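HTH-type transcriptional regulator mcbR (Escherichia coli UMEA 3718-1, PDB 4P9F) represses expression of McbA by binding to its promoter region, which prevents colanic acid overproduction and mucoidy and is important for biofilm formation. Local coordinates at residues 85-90 with 147-152; 89-94 with 193-198; 96-101 with 137-142; 173-178 with 203-208. All blocks are in the same frame, centred on the assembly; numbering follows the deposited sequence.

Interaction 1: 85-90 with 147-152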
loop_
_atom_site.group_PDB
_atom_site.type_symbol
_atom_site.label_atom_id
_atom_site.label_comp_id
_atom_site.label_asym_id
_atom_site.label_seq_id
_atom_site.Cartn_x
_atom_site.Cartn_y
_atom_site.Cartn_z
ATOM N N GLU A 85 3.663 -6.047 -9.521
ATOM C CA GLU A 85 2.447 -5.622 -10.209
ATOM C C GLU A 85 2.252 -4.120 -10.185
ATOM O O GLU A 85 1.871 -3.535 -11.196
ATOM C CB GLU A 85 1.209 -6.305 -9.626
ATOM C CG GLU A 85 1.268 -7.807 -9.702
ATOM C CD GLU A 85 1.292 -8.325 -11.136
ATOM O OE1 GLU A 85 0.762 -7.639 -12.039
ATOM O OE2 GLU A 85 1.830 -9.430 -11.356
ATOM N N LEU A 86 2.514 -3.492 -9.040
ATOM C CA LEU A 86 2.240 -2.064 -8.906
ATOM C C LEU A 86 3.183 -1.212 -9.742
ATOM O O LEU A 86 2.752 -0.241 -10.370
ATOM C CB LEU A 86 2.335 -1.641 -7.442
ATOM C CG LEU A 86 1.318 -2.332 -6.518
ATOM C CD1 LEU A 86 1.362 -1.789 -5.072
ATOM C CD2 LEU A 86 -0.109 -2.260 -7.097
ATOM N N GLU A 87 4.466 -1.568 -9.754
ATOM C CA GLU A 87 5.456 -0.777 -10.474
ATOM C C GLU A 87 5.305 -0.932 -12.002
ATOM O O GLU A 87 5.459 0.034 -12.743
ATOM C CB GLU A 87 6.874 -1.161 -10.013
ATOM C CG GLU A 87 7.147 -0.750 -8.538
ATOM C CD GLU A 87 8.615 -0.893 -8.124
ATOM O OE1 GLU A 87 9.511 -0.475 -8.884
ATOM O OE2 GLU A 87 8.868 -1.435 -7.046
ATOM N N LEU A 88 4.959 -2.135 -12.453
ATOM C CA LEU A 88 4.696 -2.362 -13.864
ATOM C C LEU A 88 3.439 -1.602 -14.295
ATOM O O LEU A 88 3.358 -1.087 -15.411
ATOM C CB LEU A 88 4.545 -3.855 -14.150
ATOM C CG LEU A 88 5.840 -4.676 -14.035
ATOM C CD1 LEU A 88 5.630 -6.108 -14.516
ATOM C CD2 LEU A 88 6.956 -4.012 -14.795
HETATM N N MSE A 89 2.456 -1.538 -13.406
HETATM C CA MSE A 89 1.247 -0.758 -13.673
HETATM C C MSE A 89 1.577 0.725 -13.752
HETATM O O MSE A 89 1.118 1.431 -14.661
HETATM C CB MSE A 89 0.188 -0.993 -12.580
HETATM C CG MSE A 89 -1.112 -0.210 -12.772
HETATM SE SE MSE A 89 -2.274 -0.308 -11.165
HETATM C CE MSE A 89 -1.577 -1.950 -10.388
ATOM N N ALA A 90 2.368 1.195 -12.791
ATOM C CA ALA A 90 2.798 2.581 -12.783
ATOM C C ALA A 90 3.564 2.937 -14.059
ATOM O O ALA A 90 3.294 3.965 -14.678
ATOM C CB ALA A 90 3.666 2.877 -11.541
ATOM N N GLU A 147 2.415 6.374 -3.844
ATOM C CA GLU A 147 2.634 6.326 -2.396
ATOM C C GLU A 147 2.728 4.887 -1.922
ATOM O O GLU A 147 3.547 4.550 -1.076
ATOM C CB GLU A 147 1.523 7.061 -1.620
ATOM C CG GLU A 147 1.911 7.443 -0.148
ATOM C CD GLU A 147 1.817 6.289 0.889
ATOM O OE1 GLU A 147 1.055 5.315 0.675
ATOM O OE2 GLU A 147 2.503 6.365 1.942
HETATM N N MSE A 148 1.877 4.028 -2.462
HETATM C CA MSE A 148 1.909 2.623 -2.061
HETATM C C MSE A 148 3.236 1.968 -2.466
HETATM O O MSE A 148 3.808 1.163 -1.722
HETATM C CB MSE A 148 0.738 1.851 -2.672
HETATM C CG MSE A 148 0.714 0.396 -2.214
HETATM SE SE MSE A 148 -1.015 -0.469 -2.445
HETATM C CE MSE A 148 -2.043 0.754 -1.337
ATOM N N ILE A 149 3.724 2.321 -3.647
ATOM C CA ILE A 149 5.020 1.821 -4.107
ATOM C C ILE A 149 6.121 2.300 -3.140
ATOM O O ILE A 149 6.952 1.512 -2.705
ATOM C CB ILE A 149 5.314 2.263 -5.567
ATOM C CG1 ILE A 149 4.354 1.549 -6.545
ATOM C CG2 ILE A 149 6.788 1.980 -5.950
ATOM C CD1 ILE A 149 4.440 2.070 -8.006
ATOM N N GLU A 150 6.086 3.573 -2.761
ATOM C CA GLU A 150 7.059 4.091 -1.789
ATOM C C GLU A 150 6.954 3.367 -0.455
ATOM O O GLU A 150 7.965 3.070 0.198
ATOM C CB GLU A 150 6.834 5.584 -1.572
ATOM C CG GLU A 150 7.210 6.431 -2.756
ATOM C CD GLU A 150 7.286 7.892 -2.396
ATOM O OE1 GLU A 150 6.242 8.553 -2.510
ATOM O OE2 GLU A 150 8.360 8.372 -1.971
ATOM N N GLN A 151 5.722 3.065 -0.056
ATOM C CA GLN A 151 5.476 2.344 1.194
ATOM C C GLN A 151 6.165 0.963 1.166
ATOM O O GLN A 151 6.811 0.540 2.128
ATOM C CB GLN A 151 3.975 2.198 1.392
ATOM C CG GLN A 151 3.501 2.193 2.805
ATOM C CD GLN A 151 2.014 1.905 2.903
ATOM O OE1 GLN A 151 1.598 1.030 3.644
ATOM N NE2 GLN A 151 1.215 2.639 2.142
ATOM N N LEU A 152 6.045 0.272 0.040
ATOM C CA LEU A 152 6.640 -1.059 -0.088
ATOM C C LEU A 152 8.175 -0.986 -0.119
ATOM O O LEU A 152 8.852 -1.867 0.400
ATOM C CB LEU A 152 6.080 -1.753 -1.325
ATOM C CG LEU A 152 4.593 -2.137 -1.175
ATOM C CD1 LEU A 152 3.951 -2.504 -2.528
ATOM C CD2 LEU A 152 4.437 -3.314 -0.186
#
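Ile149 CG2 lies above the plane of the Glu87 carboxylate, 4.0 Å from Glu87 CD. The carboxylate oxygens are bound elsewhere. Glu87 OE1 meets the Tyr137 hydroxyl and Arg133, and Glu87 OE2 meets Trp153 and Arg83. These partners satisfy a buried acid, and two of them would balance its charge. The aliphatic part of Glu87 also counts: its CG is 3.8 Å from Ile149 CG2. The rest of the contact is largely apolar. Ile149 reaches the wall of helix 73-95 with CD1, which lies 3.7 Å from Ala90 CB and also touches Leu86 O. Both segments are helical and belong to the all-helical FCD domain. They run roughly antiparallel, at 142°, with axes 10.0 Å apart. Leu86 points at the facing helix from one turn before Ala90. Leu86 CD1 reaches two residues one turn apart, 3.7 Å from Met148 CG and equally close to Leu152 CD1. The side chains of Leu86 and Leu152 cross at about a right angle. Met148, a selenomethionine, also brings SE to 3.8 Å from Leu86 CD1. Beyond this layer, Met148 packs on Leu152 of the second subunit, and Gln151 hydrogen-bonds to Gln151 of that subunit.

Interaction 2: 89-94 with 193-198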
loop_
_atom_site.group_PDB
_atom_site.type_symbol
_atom_site.label_atom_id
_atom_site.label_comp_id
_atom_site.label_asym_id
_atom_site.label_seq_id
_atom_site.Cartn_x
_atom_site.Cartn_y
_atom_site.Cartn_z
HETATM N N MSE A 89 2.456 -1.538 -13.406
HETATM C CA MSE A 89 1.247 -0.758 -13.673
HETATM C C MSE A 89 1.577 0.725 -13.752
HETATM O O MSE A 89 1.118 1.431 -14.661
HETATM C CB MSE A 89 0.188 -0.993 -12.580
HETATM C CG MSE A 89 -1.112 -0.210 -12.772
HETATM SE SE MSE A 89 -2.274 -0.308 -11.165
HETATM C CE MSE A 89 -1.577 -1.950 -10.388
ATOM N N ALA A 90 2.368 1.195 -12.791
ATOM C CA ALA A 90 2.798 2.581 -12.783
ATOM C C ALA A 90 3.564 2.937 -14.059
ATOM O O ALA A 90 3.294 3.965 -14.678
ATOM C CB ALA A 90 3.666 2.877 -11.541
ATOM N N VAL A 91 4.513 2.095 -14.456
ATOM C CA VAL A 91 5.340 2.444 -15.619
ATOM C C VAL A 91 4.515 2.471 -16.914
ATOM O O VAL A 91 4.760 3.320 -17.759
ATOM C CB VAL A 91 6.564 1.478 -15.775
ATOM C CG1 VAL A 91 6.162 0.122 -16.354
ATOM C CG2 VAL A 91 7.635 2.120 -16.630
ATOM N N ALA A 92 3.514 1.593 -17.039
ATOM C CA ALA A 92 2.697 1.544 -18.251
ATOM C C ALA A 92 1.810 2.771 -18.354
ATOM O O ALA A 92 1.620 3.299 -19.439
ATOM C CB ALA A 92 1.847 0.263 -18.301
ATOM N N LEU A 93 1.294 3.245 -17.226
ATOM C CA LEU A 93 0.444 4.422 -17.231
ATOM C C LEU A 93 1.244 5.700 -17.442
ATOM O O LEU A 93 0.732 6.686 -17.966
ATOM C CB LEU A 93 -0.317 4.514 -15.909
ATOM C CG LEU A 93 -1.344 3.415 -15.694
ATOM C CD1 LEU A 93 -1.947 3.520 -14.297
ATOM C CD2 LEU A 93 -2.412 3.513 -16.781
ATOM N N ALA A 94 2.514 5.676 -17.067
ATOM C CA ALA A 94 3.346 6.862 -17.169
ATOM C C ALA A 94 3.735 7.153 -18.621
ATOM O O ALA A 94 3.971 8.308 -18.994
ATOM C CB ALA A 94 4.591 6.716 -16.301
ATOM N N GLY A 193 7.646 -2.900 -23.915
ATOM C CA GLY A 193 9.087 -2.771 -23.770
ATOM C C GLY A 193 9.442 -2.149 -22.419
ATOM O O GLY A 193 10.440 -2.513 -21.799
ATOM N N CYS A 194 8.643 -1.185 -21.975
ATOM C CA CYS A 194 8.872 -0.552 -20.671
ATOM C C CYS A 194 8.678 -1.558 -19.550
ATOM O O CYS A 194 9.463 -1.615 -18.603
ATOM C CB CYS A 194 7.940 0.646 -20.464
ATOM S SG CYS A 194 8.309 2.095 -21.468
ATOM N N ARG A 195 7.617 -2.353 -19.658
ATOM C CA ARG A 195 7.345 -3.378 -18.652
ATOM C C ARG A 195 8.450 -4.422 -18.611
ATOM O O ARG A 195 8.896 -4.833 -17.532
ATOM C CB ARG A 195 5.990 -4.044 -18.892
ATOM C CG ARG A 195 4.800 -3.161 -18.502
ATOM C CD ARG A 195 3.476 -3.877 -18.746
ATOM N NE ARG A 195 2.550 -3.670 -17.633
ATOM C CZ ARG A 195 2.230 -4.596 -16.732
ATOM N NH1 ARG A 195 2.738 -5.820 -16.811
ATOM N NH2 ARG A 195 1.387 -4.296 -15.753
ATOM N N HIS A 196 8.903 -4.830 -19.788
ATOM C CA HIS A 196 9.963 -5.814 -19.890
ATOM C C HIS A 196 11.288 -5.302 -19.282
ATOM O O HIS A 196 11.922 -6.010 -18.511
ATOM C CB HIS A 196 10.160 -6.212 -21.362
ATOM C CG HIS A 196 11.342 -7.103 -21.595
ATOM N ND1 HIS A 196 12.610 -6.612 -21.824
ATOM C CD2 HIS A 196 11.449 -8.453 -21.633
ATOM C CE1 HIS A 196 13.449 -7.620 -21.992
ATOM N NE2 HIS A 196 12.767 -8.747 -21.881
ATOM N N CYS A 197 11.699 -4.076 -19.621
ATOM C CA CYS A 197 12.942 -3.511 -19.090
ATOM C C CYS A 197 12.867 -3.334 -17.568
ATOM O O CYS A 197 13.809 -3.656 -16.846
ATOM C CB CYS A 197 13.270 -2.167 -19.770
ATOM S SG CYS A 197 13.764 -2.383 -21.527
ATOM N N LEU A 198 11.734 -2.834 -17.090
ATOM C CA LEU A 198 11.570 -2.626 -15.664
ATOM C C LEU A 198 11.557 -3.972 -14.929
ATOM O O LEU A 198 12.141 -4.094 -13.858
ATOM C CB LEU A 198 10.290 -1.850 -15.369
ATOM C CG LEU A 198 10.072 -1.502 -13.892
ATOM C CD1 LEU A 198 11.277 -0.719 -13.328
ATOM C CD2 LEU A 198 8.755 -0.715 -13.712
#
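Leu198 brings its CD2 methyl against Val91, 3.7 Å from Val91 CB and 3.8 Å from Val91 CG1. Val91 CG1 sits between the backbone N and the carbonyl carbon, the crowded position (chi1 77°). Val91 CG2 is anti to the N and goes to Cys194 instead, 4.1 Å from Cys194 CB. The two methyls thus divide the work, one turned to Leu198 and the aliphatic part of Arg195, the other to Cys194. The Val91 and Leu198 side chains lie alongside each other, pointing opposite ways. Helices 73-95 and 191-210 of the FCD helical bundle meet here. They run roughly antiparallel, at 145°, with axes 9.1 Å apart. At the less buried margin, Arg195 lies across helix 73-95. The chain bends at chi3 (137°), the torsion that sets NE. Ala92 CB lies at the edge of the guanidinium, 4.1 Å from Arg195 NE. Arg195 NH2 ends 3.8 Å from Met89 N, a packing contact between two nitrogens. On the buried side, Val91 also packs on Ile136 of helix 122-138, and Leu198 on Tyr137 and Arg133 of that helix. Cys194 is covered by Ala185 and Leu186 of helix 177-187.

Interaction 3: 96-101 with 137-142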
loop_
_atom_site.group_PDB
_atom_site.type_symbol
_atom_site.label_atom_id
_atom_site.label_comp_id
_atom_site.label_asym_id
_atom_site.label_seq_id
_atom_site.Cartn_x
_atom_site.Cartn_y
_atom_site.Cartn_z
ATOM N N GLU A 96 2.143 7.310 -21.540
ATOM C CA GLU A 96 1.342 8.230 -22.337
ATOM C C GLU A 96 1.361 9.665 -21.796
ATOM O O GLU A 96 0.770 10.559 -22.400
ATOM C CB GLU A 96 -0.100 7.731 -22.430
ATOM N N ASN A 97 2.059 9.896 -20.685
ATOM C CA ASN A 97 2.082 11.225 -20.066
ATOM C C ASN A 97 3.462 11.861 -20.004
ATOM O O ASN A 97 3.598 13.013 -19.599
ATOM C CB ASN A 97 1.516 11.164 -18.643
ATOM C CG ASN A 97 0.054 10.776 -18.611
ATOM O OD1 ASN A 97 -0.705 11.097 -19.521
ATOM N ND2 ASN A 97 -0.350 10.065 -17.559
ATOM N N LEU A 98 4.489 11.110 -20.377
ATOM C CA LEU A 98 5.859 11.610 -20.327
ATOM C C LEU A 98 6.085 12.693 -21.380
ATOM O O LEU A 98 5.791 12.485 -22.553
ATOM C CB LEU A 98 6.851 10.458 -20.526
ATOM C CG LEU A 98 6.969 9.530 -19.313
ATOM C CD1 LEU A 98 7.986 8.451 -19.561
ATOM C CD2 LEU A 98 7.375 10.354 -18.123
ATOM N N THR A 99 6.593 13.847 -20.953
ATOM C CA THR A 99 6.898 14.960 -21.859
ATOM C C THR A 99 8.368 14.924 -22.276
ATOM O O THR A 99 9.156 14.209 -21.650
ATOM C CB THR A 99 6.591 16.321 -21.194
ATOM O OG1 THR A 99 7.508 16.543 -20.115
ATOM C CG2 THR A 99 5.174 16.338 -20.648
ATOM N N PRO A 100 8.750 15.690 -23.327
ATOM C CA PRO A 100 10.185 15.814 -23.615
ATOM C C PRO A 100 10.962 16.305 -22.395
ATOM O O PRO A 100 12.098 15.883 -22.166
ATOM C CB PRO A 100 10.230 16.850 -24.751
ATOM C CG PRO A 100 8.949 16.646 -25.467
ATOM C CD PRO A 100 7.930 16.284 -24.402
ATOM N N GLN A 101 10.343 17.187 -21.614
ATOM C CA GLN A 101 10.961 17.697 -20.399
ATOM C C GLN A 101 11.138 16.593 -19.353
ATOM O O GLN A 101 12.178 16.511 -18.699
ATOM C CB GLN A 101 10.128 18.851 -19.828
ATOM C CG GLN A 101 10.689 19.436 -18.554
ATOM C CD GLN A 101 12.145 19.831 -18.691
ATOM O OE1 GLN A 101 12.555 20.422 -19.696
ATOM N NE2 GLN A 101 12.942 19.501 -17.681
ATOM N N TYR A 137 7.184 7.021 -12.211
ATOM C CA TYR A 137 5.897 6.593 -11.671
ATOM C C TYR A 137 4.960 7.761 -11.432
ATOM O O TYR A 137 3.754 7.628 -11.627
ATOM C CB TYR A 137 6.081 5.808 -10.371
ATOM C CG TYR A 137 6.919 4.563 -10.511
ATOM C CD1 TYR A 137 7.143 3.982 -11.753
ATOM C CD2 TYR A 137 7.492 3.969 -9.394
ATOM C CE1 TYR A 137 7.914 2.840 -11.882
ATOM C CE2 TYR A 137 8.260 2.828 -9.510
ATOM C CZ TYR A 137 8.471 2.267 -10.760
ATOM O OH TYR A 137 9.252 1.130 -10.869
ATOM N N HIS A 138 5.517 8.904 -11.028
ATOM C CA HIS A 138 4.709 10.078 -10.744
ATOM C C HIS A 138 3.910 10.541 -11.955
ATOM O O HIS A 138 2.826 11.108 -11.789
ATOM C CB HIS A 138 5.586 11.235 -10.237
ATOM C CG HIS A 138 5.948 11.135 -8.788
ATOM N ND1 HIS A 138 6.920 11.920 -8.207
ATOM C CD2 HIS A 138 5.441 10.367 -7.793
ATOM C CE1 HIS A 138 7.010 11.627 -6.919
ATOM N NE2 HIS A 138 6.125 10.688 -6.643
ATOM N N ARG A 139 4.426 10.293 -13.159
ATOM C CA ARG A 139 3.749 10.718 -14.398
ATOM C C ARG A 139 2.574 9.807 -14.754
ATOM O O ARG A 139 1.881 10.054 -15.728
ATOM C CB ARG A 139 4.738 10.798 -15.571
ATOM C CG ARG A 139 5.855 11.828 -15.373
ATOM C CD ARG A 139 5.287 13.231 -15.221
ATOM N NE ARG A 139 4.273 13.467 -16.243
ATOM C CZ ARG A 139 3.755 14.649 -16.542
ATOM N NH1 ARG A 139 4.161 15.741 -15.902
ATOM N NH2 ARG A 139 2.838 14.738 -17.495
ATOM N N SER A 140 2.351 8.760 -13.963
ATOM C CA SER A 140 1.155 7.926 -14.114
ATOM C C SER A 140 -0.088 8.682 -13.650
ATOM O O SER A 140 -1.207 8.238 -13.886
ATOM C CB SER A 140 1.269 6.642 -13.298
ATOM O OG SER A 140 1.231 6.944 -11.911
ATOM N N ASN A 141 0.128 9.807 -12.963
ATOM C CA ASN A 141 -0.939 10.593 -12.346
ATOM C C ASN A 141 -1.822 9.742 -11.424
ATOM O O ASN A 141 -3.029 9.957 -11.305
ATOM C CB ASN A 141 -1.771 11.304 -13.420
ATOM C CG ASN A 141 -0.960 12.341 -14.178
ATOM O OD1 ASN A 141 -0.049 12.952 -13.612
ATOM N ND2 ASN A 141 -1.283 12.547 -15.455
HETATM N N MSE A 142 -1.188 8.785 -10.758
HETATM C CA MSE A 142 -1.833 7.995 -9.720
HETATM C C MSE A 142 -1.068 8.123 -8.419
HETATM O O MSE A 142 -0.257 7.250 -8.115
HETATM C CB MSE A 142 -1.879 6.522 -10.123
HETATM C CG MSE A 142 -2.324 6.302 -11.532
HETATM SE SE MSE A 142 -4.230 6.072 -11.551
HETATM C CE MSE A 142 -4.205 4.159 -11.169
#
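Asn97 and Arg139 hold each other by exchanged side-chain-to-backbone hydrogen bonds. Asn97 ND2 donates to Arg139 O at 2.9 Å with an N-H...O angle of 156°. The acceptor lies nearly in the amide plane, and the approach is almost along the C=O axis. In return Arg139 NH2 donates to Asn97 O at 2.8 Å, but this bond is weak, with an angle of 125°. The close-packed part is these bonds together with Leu98 CD2, 3.5 Å from Arg139 CG. The arginine chain is bent at chi2 (-61°), placing CD, and again at chi3, placing NE. Thr99 CG2 lies more loosely over one guanidinium face, 4.2 Å from Arg139 NH2. At the solvent side Asn97 ND2 faces Asn141 ND2 at 3.4 Å, two donors that do not bond. The contact ties the turn between helices 73-95 and 100-119 to the end of helix 122-138. There Ser140 OG bonds to Tyr137 O and forms an ST turn with Met142 N. Asp102 pairs with Arg139 NE and accepts from the N of Thr99, the N-cap residue of helix 100-119, as in a capping box. Asp102 would therefore carry most of the balance of the arginine charge, while the straighter Asn97 bond holds the Arg139 carbonyl.

Interaction 4: 173-178 with 203-208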
loop_
_atom_site.group_PDB
_atom_site.type_symbol
_atom_site.label_atom_id
_atom_site.label_comp_id
_atom_site.label_asym_id
_atom_site.label_seq_id
_atom_site.Cartn_x
_atom_site.Cartn_y
_atom_site.Cartn_z
ATOM N N ARG A 173 28.382 -2.490 -12.793
ATOM C CA ARG A 173 28.590 -1.671 -13.983
ATOM C C ARG A 173 27.578 -1.984 -15.078
ATOM O O ARG A 173 26.930 -1.083 -15.611
ATOM C CB ARG A 173 30.015 -1.857 -14.505
ATOM C CG ARG A 173 30.334 -1.075 -15.769
ATOM C CD ARG A 173 30.111 0.413 -15.590
ATOM N NE ARG A 173 30.529 1.166 -16.768
ATOM C CZ ARG A 173 29.742 1.419 -17.809
ATOM N NH1 ARG A 173 28.491 0.977 -17.819
ATOM N NH2 ARG A 173 30.208 2.113 -18.840
ATOM N N GLU A 174 27.418 -3.267 -15.377
ATOM C CA GLU A 174 26.581 -3.698 -16.484
ATOM C C GLU A 174 25.086 -3.537 -16.196
ATOM O O GLU A 174 24.258 -3.543 -17.109
ATOM C CB GLU A 174 26.904 -5.155 -16.803
ATOM C CG GLU A 174 26.419 -5.635 -18.145
ATOM C CD GLU A 174 27.003 -6.985 -18.513
ATOM O OE1 GLU A 174 26.428 -7.648 -19.392
ATOM O OE2 GLU A 174 28.035 -7.380 -17.927
ATOM N N HIS A 175 24.756 -3.339 -14.926
ATOM C CA HIS A 175 23.372 -3.208 -14.471
ATOM C C HIS A 175 22.716 -1.898 -14.937
ATOM O O HIS A 175 21.497 -1.746 -14.872
ATOM C CB HIS A 175 23.329 -3.309 -12.940
ATOM C CG HIS A 175 23.598 -4.690 -12.420
ATOM N ND1 HIS A 175 24.823 -5.314 -12.575
ATOM C CD2 HIS A 175 22.822 -5.553 -11.732
ATOM C CE1 HIS A 175 24.774 -6.509 -12.022
ATOM N NE2 HIS A 175 23.575 -6.685 -11.500
ATOM N N ILE A 176 23.526 -0.937 -15.375
ATOM C CA ILE A 176 22.977 0.345 -15.808
ATOM C C ILE A 176 22.424 0.280 -17.237
ATOM O O ILE A 176 21.652 1.144 -17.644
ATOM C CB ILE A 176 24.021 1.475 -15.708
ATOM C CG1 ILE A 176 23.311 2.828 -15.770
ATOM C CG2 ILE A 176 25.114 1.317 -16.767
ATOM C CD1 ILE A 176 24.215 3.986 -15.572
ATOM N N GLU A 177 22.771 -0.765 -17.979
ATOM C CA GLU A 177 22.321 -0.869 -19.358
ATOM C C GLU A 177 20.800 -1.054 -19.414
ATOM O O GLU A 177 20.138 -0.504 -20.296
ATOM C CB GLU A 177 23.027 -2.008 -20.084
ATOM C CG GLU A 177 24.359 -1.601 -20.673
ATOM C CD GLU A 177 24.261 -0.348 -21.534
ATOM O OE1 GLU A 177 23.603 -0.390 -22.595
ATOM O OE2 GLU A 177 24.840 0.683 -21.143
ATOM N N ASN A 178 20.247 -1.823 -18.480
ATOM C CA ASN A 178 18.799 -1.977 -18.429
ATOM C C ASN A 178 18.070 -0.657 -18.197
ATOM O O ASN A 178 16.943 -0.491 -18.665
ATOM C CB ASN A 178 18.396 -2.995 -17.352
ATOM C CG ASN A 178 18.541 -4.442 -17.824
ATOM O OD1 ASN A 178 18.356 -4.747 -19.005
ATOM N ND2 ASN A 178 18.866 -5.337 -16.901
ATOM N N GLN A 203 14.384 -7.893 -11.517
ATOM C CA GLN A 203 14.929 -9.247 -11.395
ATOM C C GLN A 203 16.416 -9.242 -11.038
ATOM O O GLN A 203 16.844 -9.949 -10.114
ATOM C CB GLN A 203 14.722 -10.043 -12.688
ATOM C CG GLN A 203 13.343 -10.619 -12.833
ATOM C CD GLN A 203 13.162 -11.364 -14.136
ATOM O OE1 GLN A 203 14.137 -11.758 -14.786
ATOM N NE2 GLN A 203 11.911 -11.555 -14.532
ATOM N N GLN A 204 17.197 -8.429 -11.742
ATOM C CA GLN A 204 18.635 -8.394 -11.484
ATOM C C GLN A 204 18.953 -7.772 -10.108
ATOM O O GLN A 204 19.882 -8.218 -9.431
ATOM C CB GLN A 204 19.372 -7.644 -12.605
ATOM C CG GLN A 204 19.124 -6.131 -12.657
ATOM C CD GLN A 204 19.860 -5.427 -13.803
ATOM O OE1 GLN A 204 20.354 -6.071 -14.731
ATOM N NE2 GLN A 204 19.941 -4.100 -13.729
ATOM N N ASN A 205 18.172 -6.781 -9.673
ATOM C CA ASN A 205 18.446 -6.126 -8.389
ATOM C C ASN A 205 18.067 -7.034 -7.210
ATOM O O ASN A 205 18.781 -7.115 -6.202
ATOM C CB ASN A 205 17.719 -4.763 -8.290
ATOM C CG ASN A 205 18.311 -3.710 -9.237
ATOM O OD1 ASN A 205 19.385 -3.904 -9.799
ATOM N ND2 ASN A 205 17.627 -2.581 -9.383
ATOM N N ILE A 206 16.950 -7.726 -7.352
ATOM C CA ILE A 206 16.483 -8.692 -6.362
ATOM C C ILE A 206 17.470 -9.849 -6.200
ATOM O O ILE A 206 17.735 -10.306 -5.081
ATOM C CB ILE A 206 15.081 -9.244 -6.764
ATOM C CG1 ILE A 206 13.996 -8.177 -6.552
ATOM C CG2 ILE A 206 14.697 -10.491 -5.980
ATOM C CD1 ILE A 206 12.667 -8.540 -7.223
ATOM N N ALA A 207 18.025 -10.307 -7.319
ATOM C CA ALA A 207 18.984 -11.399 -7.311
ATOM C C ALA A 207 20.175 -11.063 -6.413
ATOM O O ALA A 207 20.706 -11.920 -5.702
ATOM C CB ALA A 207 19.451 -11.697 -8.737
ATOM N N ILE A 208 20.584 -9.802 -6.444
ATOM C CA ILE A 208 21.645 -9.321 -5.576
ATOM C C ILE A 208 21.228 -9.365 -4.106
ATOM O O ILE A 208 22.012 -9.771 -3.243
ATOM C CB ILE A 208 22.048 -7.885 -5.953
ATOM C CG1 ILE A 208 22.482 -7.835 -7.414
ATOM C CG2 ILE A 208 23.175 -7.379 -5.048
ATOM C CD1 ILE A 208 22.766 -6.444 -7.898
HETATM O O HOH W 1 22.165 -9.567 -10.926
#
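Gln204 meets His175 and Asn178 with the two ends of one amide. Gln204 NE2 donates to His175 O at 3.0 Å with an N-H...O angle of 144°. The donor lies in the carbonyl plane, on a lone pair. Gln204 OE1 takes a weak bond from Asn178 ND2, 2.7 Å long but bent, and these two side chains meet tip to tip. The His175 imidazole runs past the glutamine in the opposite direction, its plane 47° from that of the amide, with His175 CD2 3.6 Å from Gln204 CD. Gln204 CG lies between the backbone N and the carbonyl carbon (chi1 70°), and the chain is extended from there to the amide. The contact joins the 173-178 segment, leading into helix 177-187, to helix 191-210; the two successive helices form a helical hairpin. The ring tip meets Ile208 tip to tip, with His175 NE2 3.7 Å from Ile208 CD1. Asn205 OD1 lies near the ring plane, at the edge, 4.3 Å from His175 CD2. A water links His175 NE2, at 3.3 Å, to Gln204 O, to which it donates. Farther out, Tyr179 OH bonds to Asn205 ND2, Ile167 and Leu172 cover Ile208, and Asn178 packs on Glu200 and Ile201.

In the fold
Interaction 1 is the buried contact of the set, and interaction 2 is partly buried. Both start from helix 73-95, share Met89 and Ala90, and touch where Leu88 packs on Leu198. Interaction 1 leads toward the second subunit, while interaction 2 leads to helix 191-210. Their contacts are largely apolar. Interactions 3 and 4 lie at the surface and use amides, backbone carbonyls and, in interaction 4, a water. Interaction 3 is nested inside the chain loops closed by interactions 1 and 2, and Tyr137 ties it to both. Interaction 4 shares helix 191-210 with interaction 2. Its centre is about 24 Å from that of interaction 3.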